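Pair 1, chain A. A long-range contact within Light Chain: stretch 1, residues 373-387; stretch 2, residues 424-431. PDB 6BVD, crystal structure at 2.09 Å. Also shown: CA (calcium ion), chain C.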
# COMPACT_ATOMS: atom_id res chain seq x y z
N PHE A 373 21.24 5.76 19.32
CA PHE A 373 22.01 4.51 19.41
C PHE A 373 22.18 3.83 18.05
O PHE A 373 21.30 3.90 17.18
CB PHE A 373 21.35 3.52 20.39
CG PHE A 373 21.30 4.02 21.81
CD1 PHE A 373 22.32 3.73 22.69
CD2 PHE A 373 20.24 4.80 22.24
CE1 PHE A 373 22.28 4.19 24.01
CE2 PHE A 373 20.19 5.27 23.54
CZ PHE A 373 21.21 4.96 24.44
N GLY A 374 23.33 3.18 17.86
CA GLY A 374 23.57 2.46 16.63
C GLY A 374 24.86 2.94 16.01
O GLY A 374 25.86 3.09 16.70
N PRO A 375 24.84 3.23 14.70
CA PRO A 375 23.65 3.20 13.85
C PRO A 375 23.36 1.84 13.20
O PRO A 375 24.16 0.91 13.30
CB PRO A 375 23.97 4.25 12.78
CG PRO A 375 25.42 4.10 12.57
CD PRO A 375 26.00 3.80 13.98
N PHE A 376 22.21 1.77 12.53
CA PHE A 376 21.70 0.54 11.93
C PHE A 376 21.43 0.65 10.43
O PHE A 376 21.03 1.70 9.95
CB PHE A 376 20.39 0.12 12.62
CG PHE A 376 20.56 -0.17 14.09
CD1 PHE A 376 20.94 -1.43 14.52
CD2 PHE A 376 20.34 0.81 15.04
CE1 PHE A 376 21.13 -1.72 15.90
CE2 PHE A 376 20.53 0.53 16.42
CZ PHE A 376 20.91 -0.73 16.83
N TYR A 377 21.67 -0.44 9.72
CA TYR A 377 21.19 -0.57 8.34
C TYR A 377 19.83 -1.29 8.36
O TYR A 377 19.65 -2.25 9.13
CB TYR A 377 22.20 -1.34 7.53
CG TYR A 377 21.84 -1.63 6.09
CD1 TYR A 377 21.58 -0.60 5.20
CD2 TYR A 377 21.83 -2.93 5.61
CE1 TYR A 377 21.30 -0.87 3.86
CE2 TYR A 377 21.53 -3.21 4.28
CZ TYR A 377 21.27 -2.17 3.42
OH TYR A 377 20.98 -2.45 2.11
N LEU A 378 18.87 -0.80 7.57
CA LEU A 378 17.55 -1.40 7.43
C LEU A 378 17.42 -2.04 6.05
O LEU A 378 16.99 -1.38 5.11
CB LEU A 378 16.45 -0.35 7.58
CG LEU A 378 16.61 0.62 8.75
CD1 LEU A 378 15.49 1.62 8.81
CD2 LEU A 378 16.71 -0.17 10.04
N PRO A 379 17.79 -3.32 5.93
CA PRO A 379 17.92 -4.01 4.64
C PRO A 379 16.61 -4.32 3.89
O PRO A 379 16.69 -4.53 2.66
CB PRO A 379 18.62 -5.31 5.02
CG PRO A 379 18.18 -5.56 6.43
CD PRO A 379 18.12 -4.21 7.06
N ASN A 380 15.47 -4.34 4.57
CA ASN A 380 14.24 -4.83 3.95
C ASN A 380 13.00 -3.97 4.08
O ASN A 380 11.91 -4.48 4.35
CB ASN A 380 13.91 -6.22 4.52
CG ASN A 380 15.03 -7.21 4.31
OD1 ASN A 380 15.62 -7.72 5.27
ND2 ASN A 380 15.35 -7.47 3.05
N LEU A 381 13.14 -2.67 3.89
CA LEU A 381 12.02 -1.75 3.98
C LEU A 381 11.00 -2.06 2.88
O LEU A 381 9.80 -1.80 3.04
CB LEU A 381 12.50 -0.30 3.89
CG LEU A 381 13.38 0.18 5.08
CD1 LEU A 381 13.93 1.58 4.84
CD2 LEU A 381 12.55 0.15 6.37
N LEU A 382 11.49 -2.62 1.78
CA LEU A 382 10.62 -2.92 0.63
C LEU A 382 9.78 -4.19 0.79
O LEU A 382 8.85 -4.39 0.03
CB LEU A 382 11.46 -3.05 -0.65
CG LEU A 382 12.02 -1.74 -1.20
CD1 LEU A 382 13.00 -2.08 -2.31
CD2 LEU A 382 10.87 -0.96 -1.75
N ASP A 383 10.11 -5.02 1.78
CA ASP A 383 9.42 -6.29 2.07
C ASP A 383 8.19 -6.08 2.98
O ASP A 383 8.34 -5.77 4.17
CB ASP A 383 10.42 -7.27 2.72
CG ASP A 383 9.88 -8.69 2.89
OD1 ASP A 383 8.66 -8.92 3.01
OD2 ASP A 383 10.71 -9.61 2.96
N ASP A 384 6.99 -6.31 2.43
CA ASP A 384 5.75 -6.03 3.16
C ASP A 384 5.53 -6.95 4.37
O ASP A 384 4.63 -6.69 5.17
CB ASP A 384 4.54 -6.10 2.21
CG ASP A 384 4.38 -4.81 1.37
OD1 ASP A 384 4.45 -3.71 1.94
OD2 ASP A 384 4.24 -4.90 0.13
N SER A 385 6.30 -8.03 4.49
CA SER A 385 6.25 -8.82 5.74
C SER A 385 7.11 -8.21 6.87
O SER A 385 7.04 -8.68 8.02
CB SER A 385 6.70 -10.27 5.50
OG SER A 385 8.07 -10.36 5.16
N ILE A 386 7.91 -7.19 6.55
CA ILE A 386 8.80 -6.51 7.53
C ILE A 386 8.32 -5.09 7.82
O ILE A 386 8.25 -4.64 8.97
CB ILE A 386 10.27 -6.44 7.00
CG1 ILE A 386 10.82 -7.84 6.72
CG2 ILE A 386 11.17 -5.59 7.91
CD1 ILE A 386 10.90 -8.70 7.95
N TYR A 387 7.98 -4.37 6.76
CA TYR A 387 7.61 -2.99 6.85
C TYR A 387 6.51 -2.70 5.83
O TYR A 387 6.68 -3.01 4.66
CB TYR A 387 8.85 -2.12 6.57
CG TYR A 387 8.64 -0.65 6.71
CD1 TYR A 387 8.78 -0.03 7.94
CD2 TYR A 387 8.36 0.16 5.59
CE1 TYR A 387 8.61 1.32 8.09
CE2 TYR A 387 8.19 1.53 5.74
CZ TYR A 387 8.34 2.11 6.98
OH TYR A 387 8.20 3.49 7.16
N SER A 424 18.96 -10.47 12.07
CA SER A 424 17.67 -9.80 12.02
C SER A 424 17.35 -9.33 10.60
O SER A 424 18.24 -8.85 9.88
CB SER A 424 17.63 -8.61 12.96
OG SER A 424 16.43 -7.89 12.78
N ARG A 425 16.09 -9.43 10.22
CA ARG A 425 15.67 -8.94 8.92
C ARG A 425 15.10 -7.53 9.07
O ARG A 425 14.70 -6.88 8.10
CB ARG A 425 14.65 -9.91 8.29
CG ARG A 425 15.27 -11.18 7.71
CD ARG A 425 14.31 -11.90 6.77
NE ARG A 425 14.36 -11.28 5.45
CZ ARG A 425 13.31 -10.76 4.82
NH1 ARG A 425 12.11 -10.82 5.39
NH2 ARG A 425 13.45 -10.20 3.62
N VAL A 426 15.09 -7.03 10.30
CA VAL A 426 14.62 -5.68 10.55
C VAL A 426 15.78 -4.69 10.51
O VAL A 426 15.71 -3.68 9.81
CB VAL A 426 13.91 -5.55 11.90
CG1 VAL A 426 13.38 -4.15 12.07
CG2 VAL A 426 12.76 -6.57 12.03
N VAL A 427 16.82 -4.97 11.30
CA VAL A 427 18.02 -4.13 11.44
C VAL A 427 19.34 -4.90 11.38
O VAL A 427 19.39 -6.07 11.78
CB VAL A 427 18.00 -3.34 12.78
CG1 VAL A 427 16.82 -2.42 12.83
CG2 VAL A 427 17.99 -4.32 13.99
N ARG A 428 20.40 -4.25 10.90
CA ARG A 428 21.77 -4.75 11.06
C ARG A 428 22.64 -3.68 11.70
O ARG A 428 22.71 -2.56 11.20
CB ARG A 428 22.40 -5.16 9.72
CG ARG A 428 21.76 -6.34 9.05
CD ARG A 428 22.49 -6.65 7.76
NE ARG A 428 21.67 -7.45 6.85
CZ ARG A 428 21.81 -7.41 5.53
NH1 ARG A 428 22.73 -6.61 4.99
NH2 ARG A 428 21.03 -8.16 4.75
N LEU A 429 23.29 -4.01 12.80
CA LEU A 429 24.18 -3.05 13.46
C LEU A 429 25.37 -2.77 12.53
O LEU A 429 25.98 -3.70 12.02
CB LEU A 429 24.64 -3.59 14.83
CG LEU A 429 25.60 -2.72 15.64
CD1 LEU A 429 24.97 -1.37 15.95
CD2 LEU A 429 26.01 -3.41 16.94
N CYS A 430 25.67 -1.49 12.29
CA CYS A 430 26.76 -1.09 11.41
C CYS A 430 28.10 -1.23 12.10
O CYS A 430 28.17 -1.15 13.32
CB CYS A 430 26.59 0.36 10.96
SG CYS A 430 25.18 0.66 9.90
N SER A 431 29.16 -1.43 11.32
CA SER A 431 30.52 -1.52 11.86
C SER A 431 30.89 -0.30 12.71
O SER A 431 31.32 0.73 12.19
CB SER A 431 31.54 -1.68 10.73
OG SER A 431 31.79 -0.43 10.10
CA CA C . 3.63 -2.70 -0.13
O HOH W 1 14.81 -4.07 7.27

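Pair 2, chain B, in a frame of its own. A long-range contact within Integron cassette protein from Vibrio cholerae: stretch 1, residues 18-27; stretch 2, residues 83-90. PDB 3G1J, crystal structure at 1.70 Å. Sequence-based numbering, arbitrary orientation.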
# COMPACT_ATOMS: atom_id res chain seq x y z
N GLN B 18 -9.63 -7.31 -2.44
CA GLN B 18 -9.20 -7.52 -3.81
C GLN B 18 -7.71 -7.80 -3.88
O GLN B 18 -6.93 -7.33 -3.05
CB GLN B 18 -9.54 -6.31 -4.68
CG GLN B 18 -11.02 -6.05 -4.83
CD GLN B 18 -11.70 -7.07 -5.73
OE1 GLN B 18 -11.20 -7.40 -6.81
NE2 GLN B 18 -12.86 -7.56 -5.29
N CYS B 19 -7.30 -8.55 -4.90
CA CYS B 19 -5.89 -8.88 -5.08
C CYS B 19 -5.25 -8.01 -6.14
O CYS B 19 -5.89 -7.65 -7.12
CB CYS B 19 -5.72 -10.34 -5.45
SG CYS B 19 -5.94 -11.48 -4.07
N TYR B 20 -3.97 -7.70 -5.94
CA TYR B 20 -3.22 -6.81 -6.83
C TYR B 20 -1.85 -7.38 -7.20
O TYR B 20 -1.17 -7.95 -6.36
CB TYR B 20 -3.06 -5.41 -6.21
CG TYR B 20 -4.39 -4.74 -5.99
CD1 TYR B 20 -5.16 -5.05 -4.87
CD2 TYR B 20 -4.91 -3.87 -6.94
CE1 TYR B 20 -6.41 -4.48 -4.69
CE2 TYR B 20 -6.15 -3.30 -6.77
CZ TYR B 20 -6.90 -3.61 -5.64
OH TYR B 20 -8.14 -3.05 -5.46
N LYS B 21 -1.46 -7.21 -8.46
CA LYS B 21 -0.11 -7.48 -8.91
C LYS B 21 0.71 -6.21 -8.83
O LYS B 21 0.24 -5.14 -9.24
CB LYS B 21 -0.16 -7.94 -10.37
CG LYS B 21 1.18 -8.38 -10.96
CD LYS B 21 1.06 -8.63 -12.46
CE LYS B 21 2.43 -8.72 -13.11
NZ LYS B 21 2.38 -9.04 -14.57
N VAL B 22 1.93 -6.30 -8.32
CA VAL B 22 2.82 -5.15 -8.39
C VAL B 22 3.30 -5.00 -9.83
O VAL B 22 3.89 -5.93 -10.38
CB VAL B 22 4.01 -5.33 -7.43
CG1 VAL B 22 5.03 -4.21 -7.62
CG2 VAL B 22 3.48 -5.36 -5.97
N VAL B 23 3.02 -3.85 -10.45
CA VAL B 23 3.43 -3.65 -11.85
C VAL B 23 4.61 -2.71 -12.05
O VAL B 23 5.09 -2.53 -13.17
CB VAL B 23 2.26 -3.26 -12.77
CG1 VAL B 23 1.30 -4.42 -12.95
CG2 VAL B 23 1.55 -2.02 -12.26
N ARG B 24 5.08 -2.10 -10.96
CA ARG B 24 6.38 -1.44 -10.99
C ARG B 24 7.02 -1.65 -9.64
O ARG B 24 6.41 -1.37 -8.60
CB ARG B 24 6.29 0.06 -11.28
CG ARG B 24 7.68 0.68 -11.52
CD ARG B 24 7.72 2.21 -11.56
NE ARG B 24 6.71 2.76 -12.46
CZ ARG B 24 6.75 4.00 -12.94
NH1 ARG B 24 7.77 4.80 -12.65
NH2 ARG B 24 5.77 4.42 -13.73
N SER B 25 8.25 -2.17 -9.63
CA SER B 25 8.94 -2.38 -8.35
C SER B 25 9.06 -1.02 -7.67
O SER B 25 9.24 -0.00 -8.33
CB SER B 25 10.32 -3.01 -8.54
OG SER B 25 10.25 -4.27 -9.21
N PHE B 26 8.95 -1.00 -6.35
CA PHE B 26 9.11 0.25 -5.62
C PHE B 26 9.58 -0.02 -4.20
O PHE B 26 9.43 -1.14 -3.68
CB PHE B 26 7.79 1.03 -5.59
CG PHE B 26 6.72 0.38 -4.74
CD1 PHE B 26 5.82 -0.51 -5.29
CD2 PHE B 26 6.62 0.68 -3.39
CE1 PHE B 26 4.83 -1.10 -4.51
CE2 PHE B 26 5.64 0.09 -2.60
CZ PHE B 26 4.74 -0.80 -3.17
N ARG B 27 10.17 1.00 -3.58
CA ARG B 27 10.64 0.93 -2.20
C ARG B 27 9.79 1.85 -1.36
O ARG B 27 9.49 2.98 -1.77
CB ARG B 27 12.11 1.35 -2.10
CG ARG B 27 13.06 0.46 -2.88
CD ARG B 27 14.50 0.52 -2.35
NE ARG B 27 15.28 -0.56 -2.97
CZ ARG B 27 15.57 -1.71 -2.38
NH1 ARG B 27 15.17 -1.95 -1.14
NH2 ARG B 27 16.27 -2.63 -3.03
N LEU B 83 -1.15 5.23 -7.72
CA LEU B 83 -1.17 3.82 -7.34
C LEU B 83 -1.33 2.86 -8.52
O LEU B 83 -0.84 1.73 -8.49
CB LEU B 83 -2.27 3.58 -6.30
CG LEU B 83 -1.89 4.19 -4.95
CD1 LEU B 83 -3.08 4.20 -4.01
CD2 LEU B 83 -0.73 3.40 -4.36
N ASP B 84 -2.00 3.32 -9.58
CA ASP B 84 -2.16 2.47 -10.75
C ASP B 84 -0.87 2.28 -11.57
O ASP B 84 -0.83 1.45 -12.47
CB ASP B 84 -3.32 2.94 -11.64
CG ASP B 84 -3.30 4.43 -11.92
OD1 ASP B 84 -2.45 5.16 -11.37
OD2 ASP B 84 -4.16 4.86 -12.71
N SER B 85 0.17 3.03 -11.24
CA SER B 85 1.49 2.80 -11.83
C SER B 85 2.17 1.63 -11.13
O SER B 85 3.13 1.06 -11.65
CB SER B 85 2.38 4.04 -11.70
OG SER B 85 1.96 5.13 -12.52
N TYR B 86 1.68 1.28 -9.94
CA TYR B 86 2.35 0.35 -9.04
C TYR B 86 1.56 -0.92 -8.78
O TYR B 86 2.13 -2.00 -8.62
CB TYR B 86 2.73 1.06 -7.71
CG TYR B 86 3.72 2.14 -7.99
CD1 TYR B 86 5.07 1.83 -8.10
CD2 TYR B 86 3.32 3.45 -8.24
CE1 TYR B 86 6.00 2.79 -8.41
CE2 TYR B 86 4.24 4.44 -8.55
CZ TYR B 86 5.59 4.10 -8.65
OH TYR B 86 6.54 5.04 -8.94
N PHE B 87 0.24 -0.79 -8.76
CA PHE B 87 -0.65 -1.90 -8.49
C PHE B 87 -1.67 -2.06 -9.60
O PHE B 87 -2.29 -1.08 -10.03
CB PHE B 87 -1.38 -1.67 -7.16
CG PHE B 87 -0.47 -1.65 -5.97
CD1 PHE B 87 -0.01 -2.84 -5.42
CD2 PHE B 87 -0.07 -0.45 -5.40
CE1 PHE B 87 0.83 -2.83 -4.32
CE2 PHE B 87 0.78 -0.43 -4.29
CZ PHE B 87 1.22 -1.63 -3.75
N CYS B 88 -1.85 -3.30 -10.04
CA CYS B 88 -2.90 -3.63 -10.98
C CYS B 88 -3.81 -4.71 -10.39
O CYS B 88 -3.34 -5.76 -9.92
CB CYS B 88 -2.31 -4.06 -12.32
SG CYS B 88 -3.56 -4.47 -13.57
N LYS B 89 -5.11 -4.46 -10.42
CA LYS B 89 -6.07 -5.44 -9.91
C LYS B 89 -5.96 -6.79 -10.62
O LYS B 89 -5.67 -6.86 -11.82
CB LYS B 89 -7.50 -4.88 -10.01
CG LYS B 89 -8.47 -5.53 -9.04
CD LYS B 89 -9.87 -4.93 -9.17
CE LYS B 89 -10.63 -5.54 -10.34
NZ LYS B 89 -10.97 -6.97 -10.09
N LEU B 90 -6.19 -7.87 -9.87
CA LEU B 90 -6.06 -9.24 -10.36
C LEU B 90 -4.63 -9.76 -10.24
O LEU B 90 -4.38 -10.78 -9.60
CB LEU B 90 -6.57 -9.40 -11.79
CG LEU B 90 -8.02 -9.85 -11.97
CD1 LEU B 90 -8.92 -9.22 -10.91
CD2 LEU B 90 -8.53 -9.54 -13.37
O HOH W 2 4.39 1.58 -13.94

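The two pairs part most sharply where the antiparallel ladder ends: pair 1 is tied there by charge, pair 2 by aromatic packing. In pair 1 the side chain of A:Arg425 reaches back to A:Asp383 in a salt bridge, with NH2 2.9 Å and NH1 3.1 Å from the same OD2, while A:Asp383 OD1 accepts hydrogen bonds from N (2.9 Å) and OG (2.7 Å) of A:Ser385. Pair 2 has B:Ser85 at the position of A:Arg425, and the neighbouring B:Tyr86 and B:Phe87 pack against B:Phe26 instead: CD1 of B:Phe26 lies 3.7 Å from CD1 of B:Tyr86, and CZ of B:Phe26 3.7 Å from CZ of B:Phe87, both ring pairs oblique.

The backbones superpose with an RMSD of 1.0 Å over 14 central residues. A:Tyr377 and A:Arg428 match B:Lys21 and B:Cys88, each a hydrogen-bonded pair: N of A:Tyr377 to O of A:Arg428 and N of A:Arg428 to O of A:Tyr377 are both 2.8 Å, against 2.8 Å for N of B:Lys21 to O of B:Cys88 and 2.9 Å for N of B:Cys88 to O of B:Lys21. The next rung also recurs, from N of A:Cys430 to O of A:Pro375 (3.0 Å) and from N of B:Leu90 to O of B:Cys19 (2.8 Å). Beyond the other end, B:Val23 N donates to B:Tyr86 O at 2.8 Å; the matching A:Pro379 has no amide hydrogen to give, and its CD sits 3.7 Å from A:Val426 O. That carbonyl instead accepts from water 1 (2.7 Å), which also donates to A:Arg425 O (2.9 Å) and accepts from A:Asn380 N (2.8 Å). Water 2 joins the matching B:Arg24 and B:Ser85 differently, accepting from the side-chain NE of B:Arg24 (3.0 Å) and donating to B:Ser85 O (2.7 Å).

On the face carrying A:Phe376 and A:Leu429, an aromatic ring fills the position in both pairs with chi1 in m. A:Phe376 CE1 meets A:Leu429 CD1 at 3.9 Å; B:Tyr20 CE2 lies 3.8 Å from CB of B:Lys89, whose NZ makes a weak hydrogen bond to B:Gln18 OE1 (3.3 Å). Further along, the aliphatic contact of A:Leu378 CD2 with A:Val427 CG1 (3.6 Å) becomes B:Val22 CG2 against B:Phe87 CE1 (4.0 Å), a smaller side chain meeting a larger one. On the opposite face, NH1 of A:Arg428 approaches the edge of the A:Tyr377 ring, 3.7 Å from CE2, and its guanidinium lays one face over A:Pro379, with NH2 3.7 Å from CB. The shorter B:Cys88 instead sets CB 3.7 Å from B:Val23 CG1.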